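Local coordinates for protein Rab GDP-dissociation inhibitor (Saccharomyces cerevisiae, PDB 2BCG) that keeps Rab GTPases such as Sec4 in the GDP-bound state by inhibiting GDP release and extracts GDP-bound Ypt7 from vacuolar membranes, at residues T258-Y270 with F277-A289. Numbering follows the deposited sequence.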
loop_
_atom_site.group_PDB
_atom_site.type_symbol
_atom_site.label_atom_id
_atom_site.label_comp_id
_atom_site.label_asym_id
_atom_site.label_seq_id
_atom_site.Cartn_x
_atom_site.Cartn_y
_atom_site.Cartn_z
ATOM N N THR A 258 3.619 8.856 -16.022
ATOM C CA THR A 258 3.774 10.258 -15.620
ATOM C C THR A 258 2.709 10.597 -14.582
ATOM O O THR A 258 1.536 10.251 -14.762
ATOM C CB THR A 258 3.594 11.169 -16.855
ATOM O OG1 THR A 258 4.595 10.837 -17.817
ATOM C CG2 THR A 258 3.755 12.665 -16.514
ATOM N N TYR A 259 3.146 11.219 -13.483
ATOM C CA TYR A 259 2.284 11.517 -12.318
ATOM C C TYR A 259 2.092 13.015 -12.071
ATOM O O TYR A 259 3.048 13.787 -12.107
ATOM C CB TYR A 259 2.827 10.812 -11.041
ATOM C CG TYR A 259 2.359 9.372 -11.031
ATOM C CD1 TYR A 259 1.242 9.011 -10.300
ATOM C CD2 TYR A 259 2.974 8.409 -11.850
ATOM C CE1 TYR A 259 0.756 7.702 -10.317
ATOM C CE2 TYR A 259 2.478 7.090 -11.907
ATOM C CZ TYR A 259 1.350 6.755 -11.160
ATOM O OH TYR A 259 0.796 5.502 -11.214
ATOM N N MET A 260 0.848 13.383 -11.777
ATOM C CA MET A 260 0.499 14.762 -11.376
ATOM C C MET A 260 -0.409 14.686 -10.164
ATOM O O MET A 260 -1.405 13.975 -10.201
ATOM C CB MET A 260 -0.208 15.516 -12.508
ATOM C CG MET A 260 0.654 15.765 -13.692
ATOM S SD MET A 260 -0.327 16.306 -15.086
ATOM C CE MET A 260 0.961 16.470 -16.340
ATOM N N LEU A 261 -0.049 15.372 -9.084
ATOM C CA LEU A 261 -0.929 15.501 -7.914
ATOM C C LEU A 261 -1.440 16.944 -7.786
ATOM O O LEU A 261 -0.979 17.856 -8.510
ATOM C CB LEU A 261 -0.190 15.106 -6.644
ATOM C CG LEU A 261 0.311 13.652 -6.500
ATOM C CD1 LEU A 261 1.093 13.602 -5.202
ATOM C CD2 LEU A 261 -0.810 12.619 -6.534
ATOM N N ASP A 262 -2.386 17.152 -6.865
ATOM C CA ASP A 262 -2.948 18.505 -6.628
ATOM C C ASP A 262 -3.339 19.164 -7.953
ATOM O O ASP A 262 -3.148 20.371 -8.146
ATOM C CB ASP A 262 -1.917 19.386 -5.885
ATOM C CG ASP A 262 -2.509 20.669 -5.287
ATOM O OD1 ASP A 262 -1.719 21.615 -5.087
ATOM O OD2 ASP A 262 -3.717 20.743 -4.999
ATOM N N THR A 263 -3.935 18.362 -8.841
ATOM C CA THR A 263 -4.255 18.783 -10.183
ATOM C C THR A 263 -5.727 18.460 -10.449
ATOM O O THR A 263 -6.062 17.365 -10.884
ATOM C CB THR A 263 -3.303 18.105 -11.211
ATOM O OG1 THR A 263 -1.960 18.509 -10.945
ATOM C CG2 THR A 263 -3.644 18.472 -12.644
ATOM N N PRO A 264 -6.621 19.407 -10.112
ATOM C CA PRO A 264 -8.039 19.270 -10.447
ATOM C C PRO A 264 -8.265 18.948 -11.920
ATOM O O PRO A 264 -7.525 19.405 -12.781
ATOM C CB PRO A 264 -8.598 20.667 -10.144
ATOM C CG PRO A 264 -7.766 21.093 -8.975
ATOM C CD PRO A 264 -6.354 20.639 -9.347
ATOM N N ILE A 265 -9.305 18.173 -12.206
ATOM C CA ILE A 265 -9.758 18.024 -13.575
ATOM C C ILE A 265 -10.758 19.144 -13.856
ATOM O O ILE A 265 -11.891 19.070 -13.415
ATOM C CB ILE A 265 -10.404 16.621 -13.804
ATOM C CG1 ILE A 265 -9.421 15.500 -13.407
ATOM C CG2 ILE A 265 -10.881 16.457 -15.262
ATOM C CD1 ILE A 265 -8.010 15.554 -14.075
ATOM N N ASP A 266 -10.309 20.175 -14.569
ATOM C CA ASP A 266 -11.164 21.313 -14.915
ATOM C C ASP A 266 -12.344 20.882 -15.765
ATOM O O ASP A 266 -13.453 21.373 -15.571
ATOM C CB ASP A 266 -10.372 22.358 -15.689
ATOM C CG ASP A 266 -9.224 22.958 -14.901
ATOM O OD1 ASP A 266 -8.298 23.464 -15.576
ATOM O OD2 ASP A 266 -9.262 22.974 -13.652
ATOM N N GLU A 267 -12.081 19.995 -16.723
ATOM C CA GLU A 267 -13.073 19.520 -17.679
ATOM C C GLU A 267 -12.651 18.166 -18.240
ATOM O O GLU A 267 -11.498 17.949 -18.620
ATOM C CB GLU A 267 -13.214 20.513 -18.838
ATOM C CG GLU A 267 -14.430 20.281 -19.724
ATOM C CD GLU A 267 -14.484 21.235 -20.905
ATOM O OE1 GLU A 267 -15.270 20.965 -21.847
ATOM O OE2 GLU A 267 -13.734 22.239 -20.901
ATOM N N VAL A 268 -13.607 17.254 -18.300
ATOM C CA VAL A 268 -13.423 16.028 -19.065
ATOM C C VAL A 268 -13.868 16.273 -20.507
ATOM O O VAL A 268 -14.907 16.887 -20.728
ATOM C CB VAL A 268 -14.230 14.859 -18.457
ATOM C CG1 VAL A 268 -13.993 13.598 -19.229
ATOM C CG2 VAL A 268 -13.807 14.645 -17.002
ATOM N N LEU A 269 -13.076 15.803 -21.468
ATOM C CA LEU A 269 -13.362 16.022 -22.894
ATOM C C LEU A 269 -13.915 14.758 -23.545
ATOM O O LEU A 269 -13.444 13.652 -23.291
ATOM C CB LEU A 269 -12.119 16.515 -23.639
ATOM C CG LEU A 269 -11.476 17.787 -23.076
ATOM C CD1 LEU A 269 -10.159 18.053 -23.748
ATOM C CD2 LEU A 269 -12.401 19.002 -23.174
ATOM N N TYR A 270 -14.922 14.947 -24.397
ATOM C CA TYR A 270 -15.650 13.853 -25.029
ATOM C C TYR A 270 -15.729 14.082 -26.526
ATOM O O TYR A 270 -15.803 15.233 -26.966
ATOM C CB TYR A 270 -17.073 13.793 -24.494
ATOM C CG TYR A 270 -17.163 13.539 -23.007
ATOM C CD1 TYR A 270 -17.249 14.607 -22.110
ATOM C CD2 TYR A 270 -17.189 12.234 -22.499
ATOM C CE1 TYR A 270 -17.344 14.396 -20.742
ATOM C CE2 TYR A 270 -17.276 12.007 -21.128
ATOM C CZ TYR A 270 -17.346 13.094 -20.261
ATOM O OH TYR A 270 -17.441 12.912 -18.895
ATOM N N PHE A 277 -14.936 9.139 -24.080
ATOM C CA PHE A 277 -13.767 9.835 -23.564
ATOM C C PHE A 277 -12.661 10.129 -24.596
ATOM O O PHE A 277 -12.234 9.255 -25.355
ATOM C CB PHE A 277 -13.172 9.024 -22.395
ATOM C CG PHE A 277 -11.948 9.660 -21.783
ATOM C CD1 PHE A 277 -12.085 10.591 -20.756
ATOM C CD2 PHE A 277 -10.670 9.334 -22.246
ATOM C CE1 PHE A 277 -10.943 11.181 -20.180
ATOM C CE2 PHE A 277 -9.520 9.925 -21.691
ATOM C CZ PHE A 277 -9.672 10.853 -20.643
ATOM N N GLU A 278 -12.144 11.354 -24.556
ATOM C CA GLU A 278 -10.979 11.713 -25.353
ATOM C C GLU A 278 -9.817 12.370 -24.593
ATOM O O GLU A 278 -8.663 12.276 -25.033
ATOM C CB GLU A 278 -11.386 12.583 -26.544
ATOM C CG GLU A 278 -12.113 11.837 -27.658
ATOM C CD GLU A 278 -12.373 12.723 -28.873
ATOM O OE1 GLU A 278 -12.472 12.153 -29.991
ATOM O OE2 GLU A 278 -12.487 13.966 -28.708
ATOM N N GLY A 279 -10.126 13.007 -23.461
ATOM C CA GLY A 279 -9.083 13.616 -22.623
ATOM C C GLY A 279 -9.564 14.445 -21.455
ATOM O O GLY A 279 -10.742 14.416 -21.087
ATOM N N VAL A 280 -8.631 15.192 -20.859
ATOM C CA VAL A 280 -8.915 16.055 -19.700
ATOM C C VAL A 280 -8.200 17.398 -19.858
ATOM O O VAL A 280 -7.109 17.457 -20.438
ATOM C CB VAL A 280 -8.515 15.401 -18.332
ATOM C CG1 VAL A 280 -9.337 14.151 -18.083
ATOM C CG2 VAL A 280 -7.029 15.118 -18.260
ATOM N N LYS A 281 -8.821 18.461 -19.338
ATOM C CA LYS A 281 -8.188 19.773 -19.253
ATOM C C LYS A 281 -7.819 20.047 -17.800
ATOM O O LYS A 281 -8.619 19.836 -16.877
ATOM C CB LYS A 281 -9.148 20.852 -19.769
ATOM C CG LYS A 281 -8.594 22.284 -19.823
ATOM C CD LYS A 281 -9.671 23.266 -20.348
ATOM C CE LYS A 281 -9.199 24.716 -20.392
ATOM N NZ LYS A 281 -10.210 25.570 -21.126
ATOM N N THR A 282 -6.588 20.517 -17.609
ATOM C CA THR A 282 -6.070 20.819 -16.293
ATOM C C THR A 282 -5.333 22.156 -16.352
ATOM O O THR A 282 -5.125 22.694 -17.445
ATOM C CB THR A 282 -5.073 19.720 -15.844
ATOM O OG1 THR A 282 -3.869 19.872 -16.588
ATOM C CG2 THR A 282 -5.621 18.278 -16.052
ATOM N N LYS A 283 -4.940 22.668 -15.176
ATOM C CA LYS A 283 -4.103 23.869 -15.050
ATOM C C LYS A 283 -2.771 23.746 -15.779
ATOM O O LYS A 283 -2.119 24.752 -16.062
ATOM C CB LYS A 283 -3.844 24.175 -13.562
ATOM C CG LYS A 283 -2.973 23.138 -12.847
ATOM C CD LYS A 283 -2.895 23.404 -11.349
ATOM C CE LYS A 283 -1.924 22.436 -10.689
ATOM N NZ LYS A 283 -1.856 22.615 -9.213
ATOM N N LEU A 284 -2.361 22.507 -16.066
ATOM C CA LEU A 284 -1.084 22.225 -16.757
ATOM C C LEU A 284 -1.238 22.008 -18.261
ATOM O O LEU A 284 -0.252 21.874 -18.978
ATOM C CB LEU A 284 -0.382 21.009 -16.132
ATOM C CG LEU A 284 0.068 21.128 -14.668
ATOM C CD1 LEU A 284 0.750 19.837 -14.224
ATOM C CD2 LEU A 284 0.996 22.325 -14.483
ATOM N N GLY A 285 -2.478 21.959 -18.738
ATOM C CA GLY A 285 -2.746 21.745 -20.154
ATOM C C GLY A 285 -3.819 20.703 -20.404
ATOM O O GLY A 285 -4.460 20.211 -19.475
ATOM N N THR A 286 -3.994 20.374 -21.672
ATOM C CA THR A 286 -4.987 19.409 -22.088
ATOM C C THR A 286 -4.249 18.137 -22.541
ATOM O O THR A 286 -3.296 18.191 -23.323
ATOM C CB THR A 286 -5.885 20.007 -23.178
ATOM O OG1 THR A 286 -6.626 21.096 -22.593
ATOM C CG2 THR A 286 -6.840 18.955 -23.714
ATOM N N PHE A 287 -4.694 17.005 -22.000
ATOM C CA PHE A 287 -4.060 15.706 -22.226
ATOM C C PHE A 287 -5.084 14.752 -22.819
ATOM O O PHE A 287 -6.240 14.763 -22.403
ATOM C CB PHE A 287 -3.495 15.158 -20.913
ATOM C CG PHE A 287 -2.565 16.133 -20.238
ATOM C CD1 PHE A 287 -2.919 16.773 -19.055
ATOM C CD2 PHE A 287 -1.377 16.495 -20.858
ATOM C CE1 PHE A 287 -2.062 17.737 -18.463
ATOM C CE2 PHE A 287 -0.521 17.449 -20.278
ATOM C CZ PHE A 287 -0.871 18.071 -19.086
ATOM N N LYS A 288 -4.649 13.960 -23.805
ATOM C CA LYS A 288 -5.569 13.082 -24.551
ATOM C C LYS A 288 -5.161 11.617 -24.481
ATOM O O LYS A 288 -3.985 11.301 -24.486
ATOM C CB LYS A 288 -5.654 13.534 -26.014
ATOM C CG LYS A 288 -6.254 14.940 -26.153
ATOM C CD LYS A 288 -6.311 15.337 -27.596
ATOM C CE LYS A 288 -7.098 16.621 -27.779
ATOM N NZ LYS A 288 -7.008 17.098 -29.202
ATOM N N ALA A 289 -6.158 10.730 -24.461
ATOM C CA ALA A 289 -5.905 9.288 -24.541
ATOM C C ALA A 289 -7.196 8.620 -25.024
ATOM O O ALA A 289 -8.277 9.174 -24.835
ATOM C CB ALA A 289 -5.510 8.739 -23.192
HETATM O O HOH W 1 0.096 20.863 -8.550
HETATM O O HOH W 2 -6.190 21.666 -12.790
#
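The three-stranded antiparallel meander beside the parallel sheet of this Rossmann-like GDI fold is built here; the short axes of 267-270 and 277-282 make 154° between their N-to-C directions. Straight bonds fix the register: Lys281 N to Glu267 O is 2.8 Å at 170°, Leu269 N to Gly279 O 2.7 Å. A classic bulge flanks this regular run at each end: Asp266 N and Glu267 N both donate weakly to Lys281 O, and Leu269 O takes Glu278 N and, weakly, Gly279 N. On one face Val268 CG1 meets the edge of the Phe277 ring, and Ile265 CG2 lies 4.0 Å from Val280 CG1; Ile265 and Phe277 also touch Leu17 and Ile15. On the other, Leu269 CD1 presses tightly on Thr286 CG2, at 3.4 Å.

Outside the hairpin, Met260 extends from strand 258-260: SD, against Leu284 CD1, makes an oblique Met-aromatic contact 4.8 Å from the Phe287 centroid, 43° off its normal, and CE packs 3.7 Å from Phe287 CZ. Outstretched Lys283 NZ donates a 2.8 Å hydrogen bond to Asp262 O and another to water 1, bound to Leu261 O. Apolar contacts thus join meander to parallel sheet, while lysine, carbonyl and water tie turn 282-285 to loop 261-263; Asp262 OD1, 4.2 Å from Lys283 NZ, probably adds weak attraction.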